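Local coordinates for protein nicotinate-nucleotide--dimethylbenzimidazole phosphoribosyltransferase (Thermus thermophilus HB8, PDB 1WX1) that probably catalyses transfer of the phosphoribosyl group of nicotinate mononucleotide to 5,6-dimethylbenzimidazole, giving alpha-ribazole 5'-phosphate for cobalamin biosynthesis, at residues M74-N77 / F78-G82; P133-A136 / E137-L140; Y237-G240 / Y241-G244; P281-R284 / H285-E288; A311-L314 / L315-A318. One frame throughout, in Å; residues are numbered along the deposited sequence.

All five contacts are local, between neighbouring turns of single helices packed in an alpha/beta fold with a parallel sheet. Contact 5 is buried; the others are partly so, contacts 2 and 4 with charged residues on their exposed sides. Contacts 2 and 3 belong to adjacent helices, 133-152 and 228-242, which meet where L140 CD1 lies 4.0 Å from L238 CD1. Contacts 1 and 5 both touch the second subunit. Chemistry follows place: a salt bridge and water in contact 2, two glutamates sharing an arginine of helix 133-152 in contact 3, a histidine among hydroxyl and amide partners in contact 4, apolar packing in contacts 1 and 5. Contacts 1 and 3 close with a Schellman glycine; contact 5 has a proline kink.

Contact 1. Residues M74-N77 / F78-G82; sequences MVLN and FLRGG
F78 lays its ring against the turn that precedes it, with M74 O 3.2 Å above the ring plane and offset toward the rim, while M74 CE touches F78 CE2 at 3.8 Å. The M74 chain, bent at chi2 and chi3, brings its methyl round to the phenyl group. The same oxygen, M74 O, takes the F78 N-H at 2.8 Å, which holds it against the ring face. N77 closes the helix: its O accepts G82 N at 3.0 Å, and G81 N returns to F78 O, the two bonds of a Schellman motif with G81 at positive phi. With CG anti to the backbone N (chi1 -163°), the N77 amide swings over G82, ND2 coming 3.2 Å from G82 CA, where a side chain on G82 would have no room. OD1 turns instead to T17 of the second subunit. L76 contributes CB to one face of the R80 guanidinium, and its O lies 3.4 Å from R80 CG. Cutting F78 back to an alanine would probably open a gap beside the M74 methyl and against V98 and V51. Helix 70-79 thus rests on the parallel sheet: V75, F78 and L79 touch V98 of strand 94-100, F78 also V51 of strand 47-54, and M74 and F78 both reach M163 of strand 157-163 and E304, the predicted proton acceptor.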
loop_
_atom_site.group_PDB
_atom_site.type_symbol
_atom_site.label_atom_id
_atom_site.label_comp_id
_atom_site.label_asym_id
_atom_site.label_seq_id
_atom_site.Cartn_x
_atom_site.Cartn_y
_atom_site.Cartn_z
ATOM N N MET A 74 -10.170 -24.905 -1.368
ATOM C CA MET A 74 -9.335 -23.716 -1.474
ATOM C C MET A 74 -7.864 -24.073 -1.327
ATOM O O MET A 74 -7.013 -23.444 -1.949
ATOM C CB MET A 74 -9.751 -22.664 -0.441
ATOM C CG MET A 74 -10.976 -21.868 -0.870
ATOM S SD MET A 74 -10.706 -20.986 -2.439
ATOM C CE MET A 74 -9.362 -19.871 -1.969
ATOM N N VAL A 75 -7.558 -25.082 -0.512
ATOM C CA VAL A 75 -6.170 -25.505 -0.369
ATOM C C VAL A 75 -5.692 -25.986 -1.735
ATOM O O VAL A 75 -4.593 -25.652 -2.173
ATOM C CB VAL A 75 -6.008 -26.648 0.654
ATOM C CG1 VAL A 75 -4.626 -27.292 0.504
ATOM C CG2 VAL A 75 -6.155 -26.091 2.068
ATOM N N LEU A 76 -6.526 -26.770 -2.410
ATOM C CA LEU A 76 -6.172 -27.260 -3.735
ATOM C C LEU A 76 -5.996 -26.065 -4.675
ATOM O O LEU A 76 -5.106 -26.059 -5.517
ATOM C CB LEU A 76 -7.260 -28.200 -4.261
ATOM C CG LEU A 76 -7.344 -29.540 -3.522
ATOM C CD1 LEU A 76 -8.542 -30.332 -4.035
ATOM C CD2 LEU A 76 -6.057 -30.325 -3.727
ATOM N N ASN A 77 -6.845 -25.053 -4.511
ATOM C CA ASN A 77 -6.776 -23.845 -5.334
ATOM C C ASN A 77 -5.409 -23.190 -5.102
ATOM O O ASN A 77 -4.765 -22.744 -6.053
ATOM C CB ASN A 77 -7.909 -22.880 -4.943
ATOM C CG ASN A 77 -8.178 -21.805 -6.001
ATOM O OD1 ASN A 77 -8.886 -20.823 -5.735
ATOM N ND2 ASN A 77 -7.637 -21.993 -7.198
ATOM N N PHE A 78 -4.972 -23.141 -3.839
ATOM C CA PHE A 78 -3.667 -22.563 -3.487
ATOM C C PHE A 78 -2.558 -23.310 -4.220
ATOM O O PHE A 78 -1.652 -22.699 -4.783
ATOM C CB PHE A 78 -3.370 -22.691 -1.982
ATOM C CG PHE A 78 -4.286 -21.897 -1.087
ATOM C CD1 PHE A 78 -4.504 -22.307 0.231
ATOM C CD2 PHE A 78 -4.943 -20.763 -1.554
ATOM C CE1 PHE A 78 -5.359 -21.594 1.071
ATOM C CE2 PHE A 78 -5.798 -20.041 -0.720
ATOM C CZ PHE A 78 -6.012 -20.466 0.592
ATOM N N LEU A 79 -2.626 -24.639 -4.197
ATOM C CA LEU A 79 -1.606 -25.460 -4.840
ATOM C C LEU A 79 -1.624 -25.344 -6.361
ATOM O O LEU A 79 -0.635 -25.650 -7.024
ATOM C CB LEU A 79 -1.770 -26.929 -4.427
ATOM C CG LEU A 79 -1.696 -27.203 -2.918
ATOM C CD1 LEU A 79 -1.833 -28.704 -2.666
ATOM C CD2 LEU A 79 -0.375 -26.683 -2.352
ATOM N N ARG A 80 -2.745 -24.902 -6.912
ATOM C CA ARG A 80 -2.850 -24.752 -8.354
ATOM C C ARG A 80 -2.686 -23.297 -8.778
ATOM O O ARG A 80 -2.795 -22.971 -9.958
ATOM C CB ARG A 80 -4.177 -25.340 -8.831
ATOM C CG ARG A 80 -4.177 -26.858 -8.693
ATOM C CD ARG A 80 -5.566 -27.475 -8.713
ATOM N NE ARG A 80 -5.476 -28.914 -8.470
ATOM C CZ ARG A 80 -6.520 -29.723 -8.324
ATOM N NH1 ARG A 80 -7.754 -29.240 -8.391
ATOM N NH2 ARG A 80 -6.325 -31.019 -8.113
ATOM N N GLY A 81 -2.417 -22.438 -7.795
ATOM C CA GLY A 81 -2.187 -21.026 -8.046
ATOM C C GLY A 81 -3.353 -20.154 -8.461
ATOM O O GLY A 81 -3.140 -19.089 -9.043
ATOM N N GLY A 82 -4.577 -20.570 -8.143
ATOM C CA GLY A 82 -5.735 -19.786 -8.534
ATOM C C GLY A 82 -6.382 -18.906 -7.475
ATOM O O GLY A 82 -7.415 -18.291 -7.744
#

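Contact 2. Residues P133-A136 / E137-L140; sequences PEEA and ERAL
R138 NH2 is gripped twice, giving one hydrogen to E134 OE1 at 2.9 Å and another to water 1 at 2.8 Å. This is an intrahelical salt bridge between residues four apart, in the opening turns of helix 133-152. E134 OE1 receives the bond on its syn lone pair, close to the guanidinium plane, and the N-H...O angle is 152°. The second oxygen, OE2, approaches R138 NE at 2.7 Å, but that bond is weak, its N-H pointing well off the oxygen. The carboxylate therefore meets the NE and NH2 side of the arginine with both oxygens, the two planes 28° apart. Bends make the meeting possible: E134 CG lies anti to the backbone N and the chain then turns at chi2 (-83°), while R138 folds at chi3, and OE2 comes 3.4 Å from R138 CD on the way. E135 adds an apolar shoulder, its CG 3.5 Å from R138 NH2. One oxygen of E135, OE1, works elsewhere, taking the backbone N-H of T132 just before the helix and forming a salt bridge with R119. Acidic groups at the start of a helix would also be expected to suit its dipole. Away from this charged side, A136 packs on L219 and A223 of helix 218-225, and A139 and L140 on V231 of helix 228-242. E135 OE2 stays 4.3 Å from R138 NH2, beyond a salt bridge, and water 1 spans the gap by donating to OE2 at 3.0 Å.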
loop_
_atom_site.group_PDB
_atom_site.type_symbol
_atom_site.label_atom_id
_atom_site.label_comp_id
_atom_site.label_asym_id
_atom_site.label_seq_id
_atom_site.Cartn_x
_atom_site.Cartn_y
_atom_site.Cartn_z
ATOM N N PRO A 133 -5.128 -30.274 24.537
ATOM C CA PRO A 133 -3.886 -29.500 24.633
ATOM C C PRO A 133 -2.771 -30.157 23.816
ATOM O O PRO A 133 -1.930 -29.478 23.234
ATOM C CB PRO A 133 -3.599 -29.505 26.133
ATOM C CG PRO A 133 -4.985 -29.485 26.723
ATOM C CD PRO A 133 -5.700 -30.522 25.874
ATOM N N GLU A 134 -2.782 -31.487 23.771
ATOM C CA GLU A 134 -1.787 -32.256 23.030
ATOM C C GLU A 134 -1.888 -31.987 21.525
ATOM O O GLU A 134 -0.872 -31.876 20.826
ATOM C CB GLU A 134 -1.979 -33.747 23.326
ATOM C CG GLU A 134 -0.923 -34.673 22.750
ATOM C CD GLU A 134 -1.178 -35.031 21.297
ATOM O OE1 GLU A 134 -2.357 -35.041 20.880
ATOM O OE2 GLU A 134 -0.200 -35.323 20.579
ATOM N N GLU A 135 -3.114 -31.881 21.026
ATOM C CA GLU A 135 -3.329 -31.608 19.609
ATOM C C GLU A 135 -2.909 -30.171 19.297
ATOM O O GLU A 135 -2.335 -29.899 18.244
ATOM C CB GLU A 135 -4.804 -31.842 19.252
ATOM C CG GLU A 135 -5.222 -33.305 19.446
ATOM C CD GLU A 135 -6.709 -33.550 19.250
ATOM O OE1 GLU A 135 -7.527 -32.708 19.675
ATOM O OE2 GLU A 135 -7.061 -34.604 18.688
ATOM N N ALA A 136 -3.191 -29.252 20.216
ATOM C CA ALA A 136 -2.801 -27.859 20.018
ATOM C C ALA A 136 -1.273 -27.780 19.924
ATOM O O ALA A 136 -0.732 -27.040 19.098
ATOM C CB ALA A 136 -3.311 -26.992 21.174
ATOM N N GLU A 137 -0.573 -28.544 20.762
ATOM C CA GLU A 137 0.891 -28.540 20.725
ATOM C C GLU A 137 1.394 -29.018 19.363
ATOM O O GLU A 137 2.318 -28.438 18.796
ATOM C CB GLU A 137 1.473 -29.431 21.827
ATOM C CG GLU A 137 2.995 -29.628 21.757
ATOM C CD GLU A 137 3.812 -28.357 22.011
ATOM O OE1 GLU A 137 5.047 -28.403 21.818
ATOM O OE2 GLU A 137 3.236 -27.320 22.409
ATOM N N ARG A 138 0.789 -30.075 18.831
ATOM C CA ARG A 138 1.219 -30.573 17.529
ATOM C C ARG A 138 0.975 -29.537 16.437
ATOM O O ARG A 138 1.791 -29.389 15.523
ATOM C CB ARG A 138 0.512 -31.889 17.189
ATOM C CG ARG A 138 1.124 -33.100 17.893
ATOM C CD ARG A 138 0.526 -34.402 17.377
ATOM N NE ARG A 138 -0.759 -34.678 18.009
ATOM C CZ ARG A 138 -1.754 -35.340 17.427
ATOM N NH1 ARG A 138 -1.622 -35.794 16.185
ATOM N NH2 ARG A 138 -2.881 -35.554 18.092
ATOM N N ALA A 139 -0.139 -28.818 16.530
ATOM C CA ALA A 139 -0.452 -27.786 15.539
ATOM C C ALA A 139 0.569 -26.647 15.632
ATOM O O ALA A 139 1.030 -26.126 14.611
ATOM C CB ALA A 139 -1.866 -27.242 15.764
ATOM N N LEU A 140 0.908 -26.261 16.860
ATOM C CA LEU A 140 1.878 -25.196 17.091
ATOM C C LEU A 140 3.225 -25.559 16.469
ATOM O O LEU A 140 3.841 -24.743 15.785
ATOM C CB LEU A 140 2.067 -24.971 18.590
ATOM C CG LEU A 140 3.017 -23.844 18.998
ATOM C CD1 LEU A 140 2.272 -22.527 18.975
ATOM C CD2 LEU A 140 3.550 -24.108 20.402
HETATM O O HOH W 1 -5.341 -36.414 17.084
#

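Contact 3. Residues Y237-G240 / Y241-G244; sequences YLEG and YEAG
E242 runs back along the carbonyl of L238, one turn earlier on helix 228-242. Its CB lies 3.6 Å from L238 O, and its CG is beside the backbone N (chi1 -77°), which keeps the chain on the side of that oxygen. CG follows at 3.5 Å from L238 O, and CD at the same distance. At the tip OE2 passes 3.6 Å from L238 O, while OE1 is farther from it and faces the neighbouring acid, 4.4 Å from E239 OE1. The carbonyl so lined is already engaged, for it accepts the E242 N-H at 3.1 Å. Y241 goes the other way: its CG is anti to the backbone N (chi1 168°), CB sits 3.2 Å from Y237 O, and L238 O lies near the plane of the ring at its edge. That ring meets H271 edge to face beyond the helix. A243 turns its methyl to E239 O, which takes the A243 N-H, and the helix then ends in a Schellman motif with G244 at positive phi (76°). The Y237 side chain points off the turn, its OH bonding V248 O. The two glutamates belong with helix 133-152, where R144 bridges E239 OE1 and E242 OE1 and R148 holds E239 OE2. Two like charges, near a helix C-terminus that would itself probably disfavour them, are probably offset by the arginines of the adjoining helix; R144, bound to both acids, is likely to make their close approach tolerable and ties helix 228-242 to helix 133-152.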
loop_
_atom_site.group_PDB
_atom_site.type_symbol
_atom_site.label_atom_id
_atom_site.label_comp_id
_atom_site.label_asym_id
_atom_site.label_seq_id
_atom_site.Cartn_x
_atom_site.Cartn_y
_atom_site.Cartn_z
ATOM N N TYR A 237 4.662 -17.530 13.717
ATOM C CA TYR A 237 5.227 -16.278 14.217
ATOM C C TYR A 237 6.308 -16.482 15.281
ATOM O O TYR A 237 7.292 -15.743 15.311
ATOM C CB TYR A 237 4.109 -15.363 14.743
ATOM C CG TYR A 237 3.291 -14.711 13.637
ATOM C CD1 TYR A 237 1.904 -14.849 13.594
ATOM C CD2 TYR A 237 3.908 -13.965 12.632
ATOM C CE1 TYR A 237 1.151 -14.265 12.579
ATOM C CE2 TYR A 237 3.160 -13.373 11.608
ATOM C CZ TYR A 237 1.781 -13.531 11.591
ATOM O OH TYR A 237 1.040 -12.984 10.568
ATOM N N LEU A 238 6.139 -17.479 16.142
ATOM C CA LEU A 238 7.138 -17.753 17.173
ATOM C C LEU A 238 8.470 -18.125 16.525
ATOM O O LEU A 238 9.539 -17.711 16.984
ATOM C CB LEU A 238 6.671 -18.895 18.084
ATOM C CG LEU A 238 5.540 -18.575 19.066
ATOM C CD1 LEU A 238 5.110 -19.845 19.788
ATOM C CD2 LEU A 238 6.014 -17.513 20.061
ATOM N N GLU A 239 8.398 -18.904 15.450
ATOM C CA GLU A 239 9.593 -19.340 14.734
ATOM C C GLU A 239 10.237 -18.161 14.005
ATOM O O GLU A 239 11.467 -18.015 14.001
ATOM C CB GLU A 239 9.228 -20.437 13.727
ATOM C CG GLU A 239 10.425 -21.083 13.021
ATOM C CD GLU A 239 11.298 -21.907 13.959
ATOM O OE1 GLU A 239 10.788 -22.377 14.997
ATOM O OE2 GLU A 239 12.493 -22.103 13.648
ATOM N N GLY A 240 9.406 -17.331 13.377
ATOM C CA GLY A 240 9.923 -16.168 12.673
ATOM C C GLY A 240 10.560 -15.210 13.668
ATOM O O GLY A 240 11.604 -14.616 13.399
ATOM N N TYR A 241 9.917 -15.063 14.821
ATOM C CA TYR A 241 10.408 -14.191 15.887
ATOM C C TYR A 241 11.812 -14.614 16.322
ATOM O O TYR A 241 12.733 -13.795 16.400
ATOM C CB TYR A 241 9.446 -14.261 17.079
ATOM C CG TYR A 241 9.957 -13.635 18.360
ATOM C CD1 TYR A 241 10.400 -12.313 18.388
ATOM C CD2 TYR A 241 9.962 -14.357 19.551
ATOM C CE1 TYR A 241 10.839 -11.727 19.579
ATOM C CE2 TYR A 241 10.395 -13.782 20.745
ATOM C CZ TYR A 241 10.829 -12.468 20.752
ATOM O OH TYR A 241 11.244 -11.898 21.934
ATOM N N GLU A 242 11.970 -15.902 16.597
ATOM C CA GLU A 242 13.254 -16.435 17.027
ATOM C C GLU A 242 14.322 -16.348 15.937
ATOM O O GLU A 242 15.511 -16.258 16.236
ATOM C CB GLU A 242 13.066 -17.870 17.512
ATOM C CG GLU A 242 12.451 -17.927 18.904
ATOM C CD GLU A 242 11.747 -19.242 19.193
ATOM O OE1 GLU A 242 12.172 -20.287 18.659
ATOM O OE2 GLU A 242 10.771 -19.240 19.964
ATOM N N ALA A 243 13.894 -16.355 14.678
ATOM C CA ALA A 243 14.820 -16.247 13.557
ATOM C C ALA A 243 15.225 -14.783 13.339
ATOM O O ALA A 243 16.069 -14.489 12.491
ATOM C CB ALA A 243 14.179 -16.805 12.286
ATOM N N GLY A 244 14.603 -13.876 14.091
ATOM C CA GLY A 244 14.914 -12.456 13.994
ATOM C C GLY A 244 14.366 -11.728 12.776
ATOM O O GLY A 244 14.880 -10.680 12.390
#

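Contact 4. Residues P281-R284 / H285-E288; sequences PGHR and HQLE
The first turns of helix 281-290, which follows strand 272-274, pair H283 with Q286 and L287. L287 CD1 stands over one face of the H283 imidazole, 4.2 Å from its centroid and 16° off the normal, a CH-pi contact. Q286 OE1 comes instead to the ring edge, in its plane and 3.2 Å from H283 CD2, with the amide turned 74° against the ring. H283 puts CG anti to its N (chi1 -159°), a setting that lets ND1 meet S278 N and NE2 meet T255 OG1. Q286 NE2 likewise bonds T175 OG1 and F252 O. With an alanine in place of H283, S278 N and T255 OG1 would probably lose these mates and a gap open under the L287 methyl. On the exposed side, R284 CD packs 3.8 Å from E288 CG, and R284 NH1 and E288 OE2 form only a long salt bridge of 3.9 Å, with water 2 in the guanidinium plane, 2.7 Å from NH1. With polar groups turned inward to helices 167-179 and 252-264 and the loop at S278, this is a helix docked on the body of an alpha/beta fold by buried polar side chains, an ion pair on its exposed side.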
loop_
_atom_site.group_PDB
_atom_site.type_symbol
_atom_site.label_atom_id
_atom_site.label_comp_id
_atom_site.label_asym_id
_atom_site.label_seq_id
_atom_site.Cartn_x
_atom_site.Cartn_y
_atom_site.Cartn_z
ATOM N N PRO A 281 -14.807 -6.382 12.229
ATOM C CA PRO A 281 -14.872 -5.489 13.392
ATOM C C PRO A 281 -13.805 -5.740 14.456
ATOM O O PRO A 281 -13.158 -4.803 14.931
ATOM C CB PRO A 281 -16.280 -5.733 13.934
ATOM C CG PRO A 281 -17.060 -6.068 12.700
ATOM C CD PRO A 281 -16.120 -6.998 11.967
ATOM N N GLY A 282 -13.623 -7.003 14.826
ATOM C CA GLY A 282 -12.652 -7.338 15.851
ATOM C C GLY A 282 -11.187 -7.086 15.535
ATOM O O GLY A 282 -10.359 -7.048 16.444
ATOM N N HIS A 283 -10.854 -6.908 14.260
ATOM C CA HIS A 283 -9.465 -6.677 13.870
ATOM C C HIS A 283 -8.889 -5.413 14.518
ATOM O O HIS A 283 -7.782 -5.401 15.041
ATOM C CB HIS A 283 -9.414 -6.552 12.347
ATOM C CG HIS A 283 -8.012 -6.823 11.868
ATOM N ND1 HIS A 283 -7.506 -6.315 10.717
ATOM C CD2 HIS A 283 -7.024 -7.603 12.479
ATOM C CE1 HIS A 283 -6.244 -6.778 10.638
ATOM N NE2 HIS A 283 -5.928 -7.551 11.681
ATOM N N ARG A 284 -9.642 -4.318 14.497
ATOM C CA ARG A 284 -9.152 -3.080 15.093
ATOM C C ARG A 284 -8.818 -3.266 16.575
ATOM O O ARG A 284 -7.821 -2.731 17.061
ATOM C CB ARG A 284 -10.175 -1.949 14.931
ATOM C CG ARG A 284 -9.777 -0.663 15.662
ATOM C CD ARG A 284 -8.435 -0.104 15.173
ATOM N NE ARG A 284 -8.587 0.770 14.010
ATOM C CZ ARG A 284 -7.575 1.311 13.335
ATOM N NH1 ARG A 284 -6.323 1.068 13.699
ATOM N NH2 ARG A 284 -7.815 2.107 12.300
ATOM N N HIS A 285 -9.645 -4.027 17.289
ATOM C CA HIS A 285 -9.408 -4.270 18.707
ATOM C C HIS A 285 -8.098 -5.009 18.924
ATOM O O HIS A 285 -7.353 -4.711 19.859
ATOM C CB HIS A 285 -10.552 -5.086 19.312
ATOM C CG HIS A 285 -11.857 -4.358 19.341
ATOM N ND1 HIS A 285 -12.050 -3.207 20.075
ATOM C CD2 HIS A 285 -13.035 -4.611 18.722
ATOM C CE1 HIS A 285 -13.290 -2.783 19.909
ATOM N NE2 HIS A 285 -13.908 -3.618 19.091
ATOM N N GLN A 286 -7.824 -5.981 18.061
ATOM C CA GLN A 286 -6.594 -6.755 18.164
ATOM C C GLN A 286 -5.375 -5.869 17.934
ATOM O O GLN A 286 -4.395 -5.943 18.676
ATOM C CB GLN A 286 -6.587 -7.877 17.128
ATOM C CG GLN A 286 -7.705 -8.895 17.287
ATOM C CD GLN A 286 -7.710 -9.883 16.145
ATOM O OE1 GLN A 286 -7.550 -9.495 14.996
ATOM N NE2 GLN A 286 -7.899 -11.160 16.453
ATOM N N LEU A 287 -5.437 -5.050 16.889
ATOM C CA LEU A 287 -4.334 -4.161 16.557
ATOM C C LEU A 287 -4.111 -3.125 17.655
ATOM O O LEU A 287 -2.971 -2.749 17.936
ATOM C CB LEU A 287 -4.588 -3.476 15.214
ATOM C CG LEU A 287 -4.590 -4.417 14.000
ATOM C CD1 LEU A 287 -4.758 -3.605 12.738
ATOM C CD2 LEU A 287 -3.284 -5.214 13.948
ATOM N N GLU A 288 -5.192 -2.666 18.276
ATOM C CA GLU A 288 -5.072 -1.697 19.363
ATOM C C GLU A 288 -4.407 -2.378 20.561
ATOM O O GLU A 288 -3.544 -1.795 21.214
ATOM C CB GLU A 288 -6.450 -1.148 19.755
ATOM C CG GLU A 288 -7.049 -0.202 18.721
ATOM C CD GLU A 288 -6.251 1.096 18.574
ATOM O OE1 GLU A 288 -6.228 1.911 19.522
ATOM O OE2 GLU A 288 -5.639 1.305 17.509
HETATM O O HOH W 2 -4.566 0.284 15.566
#

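Contact 5. Residues A311-L314 / L315-A318; sequences AMPL and LRAA
M312 C and P313 N lie obliquely off the R316 guanidinium, whose NH1 is 3.9 Å from P313 N. The same NH1 is 4.1 Å from M312 CB and 4.2 Å from P313 CG, while NE and NH2 bond the backbone oxygens of G45 and A92. The arginine is extended from CG to NE and then turned at chi4 (94°), which sets the guanidinium plane across the end of its chain. R316 CG lies 3.4 Å from M312 O, and that oxygen takes the R316 N-H at 3.0 Å. L315 leans the other way: its CG is 3.4 Å from A311 O, and its N-H bonds this carbonyl. The M312 side chain leads away to L157 and A159 of strand 157-163; L315 reaches L157 too, and also packs on V29 of helix 24-37. The opposite subunit also takes part, since P313 packs on P313 of the second subunit, L314 on its L296 and A317 on its L310. P313 has no N-H to give, and the L314 N-H makes only a weak bond to A311 O at 3.1 Å. From L315 onward the i to i+4 bonds run on regularly, A317 N to P313 O and A318 N to L314 O. The arrangement is that of a proline-kinked helix, 306-321, buried between the core and the dimer interface.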
loop_
_atom_site.group_PDB
_atom_site.type_symbol
_atom_site.label_atom_id
_atom_site.label_comp_id
_atom_site.label_asym_id
_atom_site.label_seq_id
_atom_site.Cartn_x
_atom_site.Cartn_y
_atom_site.Cartn_z
ATOM N N ALA A 311 1.301 -5.797 1.765
ATOM C CA ALA A 311 2.098 -4.821 2.509
ATOM C C ALA A 311 3.608 -5.027 2.412
ATOM O O ALA A 311 4.383 -4.147 2.798
ATOM C CB ALA A 311 1.682 -4.824 3.970
ATOM N N MET A 312 4.040 -6.172 1.895
ATOM C CA MET A 312 5.474 -6.433 1.812
ATOM C C MET A 312 6.244 -5.416 0.975
ATOM O O MET A 312 7.329 -4.992 1.369
ATOM C CB MET A 312 5.734 -7.856 1.309
ATOM C CG MET A 312 5.285 -8.919 2.305
ATOM S SD MET A 312 5.759 -10.599 1.824
ATOM C CE MET A 312 5.360 -11.506 3.317
ATOM N N PRO A 313 5.705 -5.012 -0.189
ATOM C CA PRO A 313 6.448 -4.026 -0.987
ATOM C C PRO A 313 6.626 -2.718 -0.209
ATOM O O PRO A 313 7.617 -2.010 -0.385
ATOM C CB PRO A 313 5.574 -3.849 -2.228
ATOM C CG PRO A 313 4.919 -5.191 -2.371
ATOM C CD PRO A 313 4.544 -5.525 -0.940
ATOM N N LEU A 314 5.661 -2.396 0.650
ATOM C CA LEU A 314 5.759 -1.183 1.457
ATOM C C LEU A 314 6.878 -1.339 2.476
ATOM O O LEU A 314 7.617 -0.392 2.744
ATOM C CB LEU A 314 4.444 -0.895 2.185
ATOM C CG LEU A 314 3.258 -0.484 1.319
ATOM C CD1 LEU A 314 2.062 -0.191 2.221
ATOM C CD2 LEU A 314 3.622 0.754 0.502
ATOM N N LEU A 315 7.009 -2.536 3.048
ATOM C CA LEU A 315 8.069 -2.768 4.020
ATOM C C LEU A 315 9.433 -2.636 3.349
ATOM O O LEU A 315 10.373 -2.092 3.931
ATOM C CB LEU A 315 7.933 -4.159 4.650
ATOM C CG LEU A 315 6.621 -4.419 5.397
ATOM C CD1 LEU A 315 6.660 -5.794 6.044
ATOM C CD2 LEU A 315 6.411 -3.354 6.450
ATOM N N ARG A 316 9.542 -3.132 2.119
ATOM C CA ARG A 316 10.804 -3.048 1.384
ATOM C C ARG A 316 11.133 -1.589 1.088
ATOM O O ARG A 316 12.277 -1.160 1.230
ATOM C CB ARG A 316 10.722 -3.834 0.070
ATOM C CG ARG A 316 10.472 -5.320 0.255
ATOM C CD ARG A 316 10.803 -6.106 -1.000
ATOM N NE ARG A 316 10.516 -7.527 -0.828
ATOM C CZ ARG A 316 9.370 -8.107 -1.174
ATOM N NH1 ARG A 316 8.401 -7.387 -1.724
ATOM N NH2 ARG A 316 9.189 -9.407 -0.957
ATOM N N ALA A 317 10.122 -0.834 0.676
ATOM C CA ALA A 317 10.300 0.584 0.375
ATOM C C ALA A 317 10.772 1.316 1.623
ATOM O O ALA A 317 11.674 2.150 1.565
ATOM C CB ALA A 317 8.988 1.181 -0.108
ATOM N N ALA A 318 10.148 1.005 2.754
ATOM C CA ALA A 318 10.503 1.627 4.020
ATOM C C ALA A 318 11.980 1.390 4.342
ATOM O O ALA A 318 12.691 2.309 4.750
ATOM C CB ALA A 318 9.622 1.068 5.138
#